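Local coordinates for petrobactin-binding protein YclQ (PDB 3GFV) that binds iron-free and ferric petrobactin, and the precursor 3,4-dihydroxybenzoic acid, for the YclNOPQ ABC transporter that takes up the ferric siderophore, at residues A[234-239]-A[273-278]. Sequence-based numbering, arbitrary orientation.
Sequences IDRGTA and TWYLSG
Tyr275 reaches from helix 271-276 to the first turn of helix 236-240, and most of the contact can be read along its side chain. CB of Tyr275 lies 3.7 Å from CB of Ala239, whose methyl also sits obliquely beside the near end of the ring, 3.8 Å from CD2 of Tyr275. Chi1 of -176° sets CG anti to the backbone N; from there the ring runs past the Ala239 methyl, and its phenol end meets Arg236. There CG of Arg236 stands over one ring face, 4.0 Å from the centroid and 21° off the normal. This satisfies the geometry of a CH-pi contact, displaced toward the rim, with CZ the closest ring atom. At the tip, OH of Tyr275 accepts a hydrogen bond from NE of Arg236 at 2.8 Å, with an N-H...O angle of 151°. The arginine chain, extended from CG to NE, therefore grips the phenol twice, by carbon over the face and by nitrogen at the hydroxyl. Guanidinium and ring planes are nearly perpendicular. NH1 of Arg236 is hydrogen-bonded to Asn180 OD1, a second anchor for the guanidinium.

An apolar contact flanks this pair: CD1 of Ile234 comes within 4.0 Å of CE3 of Trp274, whose NE1 is hydrogen-bonded to OE2 of Glu290. Separately, CD1 of Leu276 makes a van der Waals contact with the backbone O of Ala239 at 3.5 Å. Asp235 N-caps helix 236-240, accepting from Thr238 N through OD1.

A phosphate ion, probably from crystallisation, lies about 3 Å from the Tyr275 side chain at the nearest atoms. Helix 236-240 follows strand 230-235 at its C-terminal end in one lobe; Arg104, in cation-pi contact with Tyr275, follows strand 98-101 of the other lobe's parallel sheet. The contact is thus consistent with the wall of the interlobe cleft, where the periplasmic binding protein fold binds ligand.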
loop_
_atom_site.group_PDB
_atom_site.type_symbol
_atom_site.label_atom_id
_atom_site.label_comp_id
_atom_site.label_asym_id
_atom_site.label_seq_id
_atom_site.Cartn_x
_atom_site.Cartn_y
_atom_site.Cartn_z
ATOM N N ILE A 234 -12.497 -1.802 -2.398
ATOM C CA ILE A 234 -11.404 -1.439 -3.314
ATOM C C ILE A 234 -11.787 -2.006 -4.657
ATOM O O ILE A 234 -12.264 -3.136 -4.734
ATOM C CB ILE A 234 -10.077 -2.048 -2.840
ATOM C CG1 ILE A 234 -9.660 -1.376 -1.531
ATOM C CG2 ILE A 234 -8.958 -1.854 -3.874
ATOM C CD1 ILE A 234 -8.751 -2.239 -0.714
ATOM N N ASP A 235 -11.610 -1.225 -5.713
ATOM C CA ASP A 235 -11.948 -1.710 -7.047
ATOM C C ASP A 235 -10.679 -1.922 -7.871
ATOM O O ASP A 235 -10.030 -0.956 -8.291
ATOM C CB ASP A 235 -12.860 -0.723 -7.746
ATOM C CG ASP A 235 -13.529 -1.340 -8.965
ATOM O OD1 ASP A 235 -12.807 -1.900 -9.809
ATOM O OD2 ASP A 235 -14.765 -1.323 -9.029
ATOM N N ARG A 236 -10.324 -3.184 -8.098
ATOM C CA ARG A 236 -9.079 -3.488 -8.813
ATOM C C ARG A 236 -9.138 -2.958 -10.244
ATOM O O ARG A 236 -8.140 -2.471 -10.779
ATOM C CB ARG A 236 -8.813 -4.992 -8.834
ATOM C CG ARG A 236 -7.523 -5.379 -9.568
ATOM C CD ARG A 236 -7.303 -6.879 -9.591
ATOM N NE ARG A 236 -6.098 -7.227 -10.347
ATOM C CZ ARG A 236 -6.075 -7.459 -11.658
ATOM N NH1 ARG A 236 -7.197 -7.394 -12.372
ATOM N NH2 ARG A 236 -4.924 -7.762 -12.258
ATOM N N GLY A 237 -10.311 -3.054 -10.855
ATOM C CA GLY A 237 -10.491 -2.557 -12.216
ATOM C C GLY A 237 -10.175 -1.070 -12.257
ATOM O O GLY A 237 -9.395 -0.610 -13.094
ATOM N N THR A 238 -10.768 -0.313 -11.339
ATOM C CA THR A 238 -10.536 1.129 -11.313
ATOM C C THR A 238 -9.060 1.420 -11.123
ATOM O O THR A 238 -8.501 2.324 -11.762
ATOM C CB THR A 238 -11.348 1.804 -10.200
ATOM O OG1 THR A 238 -12.734 1.509 -10.401
ATOM C CG2 THR A 238 -11.147 3.311 -10.223
ATOM N N ALA A 239 -8.418 0.633 -10.269
ATOM C CA ALA A 239 -7.003 0.841 -9.937
ATOM C C ALA A 239 -6.091 0.748 -11.158
ATOM O O ALA A 239 -5.095 1.484 -11.280
ATOM C CB ALA A 239 -6.564 -0.163 -8.897
ATOM N N THR A 273 -4.429 3.931 -5.017
ATOM C CA THR A 273 -3.473 3.979 -3.919
ATOM C C THR A 273 -3.432 2.664 -3.144
ATOM O O THR A 273 -2.361 2.135 -2.848
ATOM C CB THR A 273 -3.789 5.157 -2.987
ATOM O OG1 THR A 273 -3.601 6.373 -3.715
ATOM C CG2 THR A 273 -2.874 5.158 -1.754
ATOM N N TRP A 274 -4.610 2.110 -2.835
ATOM C CA TRP A 274 -4.665 0.898 -2.027
ATOM C C TRP A 274 -4.126 -0.339 -2.738
ATOM O O TRP A 274 -3.482 -1.193 -2.110
ATOM C CB TRP A 274 -6.090 0.650 -1.502
ATOM C CG TRP A 274 -6.454 1.548 -0.374
ATOM C CD1 TRP A 274 -6.701 2.889 -0.438
ATOM C CD2 TRP A 274 -6.611 1.176 0.998
ATOM N NE1 TRP A 274 -7.009 3.375 0.815
ATOM C CE2 TRP A 274 -6.924 2.348 1.718
ATOM C CE3 TRP A 274 -6.485 -0.033 1.694
ATOM C CZ2 TRP A 274 -7.152 2.344 3.103
ATOM C CZ3 TRP A 274 -6.706 -0.039 3.071
ATOM C CH2 TRP A 274 -7.039 1.146 3.756
ATOM N N TYR A 275 -4.353 -0.410 -4.051
ATOM C CA TYR A 275 -3.938 -1.567 -4.835
ATOM C C TYR A 275 -2.502 -1.452 -5.378
ATOM O O TYR A 275 -1.745 -2.422 -5.347
ATOM C CB TYR A 275 -4.928 -1.799 -5.977
ATOM C CG TYR A 275 -4.620 -3.041 -6.770
ATOM C CD1 TYR A 275 -4.833 -4.301 -6.220
ATOM C CD2 TYR A 275 -4.113 -2.955 -8.055
ATOM C CE1 TYR A 275 -4.562 -5.453 -6.947
ATOM C CE2 TYR A 275 -3.839 -4.101 -8.790
ATOM C CZ TYR A 275 -4.063 -5.346 -8.223
ATOM O OH TYR A 275 -3.786 -6.493 -8.944
ATOM N N LEU A 276 -2.117 -0.269 -5.835
ATOM C CA LEU A 276 -0.806 -0.112 -6.481
ATOM C C LEU A 276 0.246 0.368 -5.504
ATOM O O LEU A 276 1.443 0.254 -5.766
ATOM C CB LEU A 276 -0.877 0.920 -7.592
ATOM C CG LEU A 276 -1.900 0.592 -8.683
ATOM C CD1 LEU A 276 -2.034 1.762 -9.649
ATOM C CD2 LEU A 276 -1.549 -0.712 -9.398
ATOM N N SER A 277 -0.189 0.933 -4.389
ATOM C CA SER A 277 0.774 1.564 -3.487
ATOM C C SER A 277 0.571 1.097 -2.047
ATOM O O SER A 277 0.242 -0.058 -1.803
ATOM C CB SER A 277 0.697 3.089 -3.590
ATOM O OG SER A 277 1.789 3.694 -2.876
ATOM N N GLY A 278 0.765 2.001 -1.097
ATOM C CA GLY A 278 0.703 1.638 0.307
ATOM C C GLY A 278 2.084 1.374 0.898
ATOM O O GLY A 278 3.020 1.028 0.177
#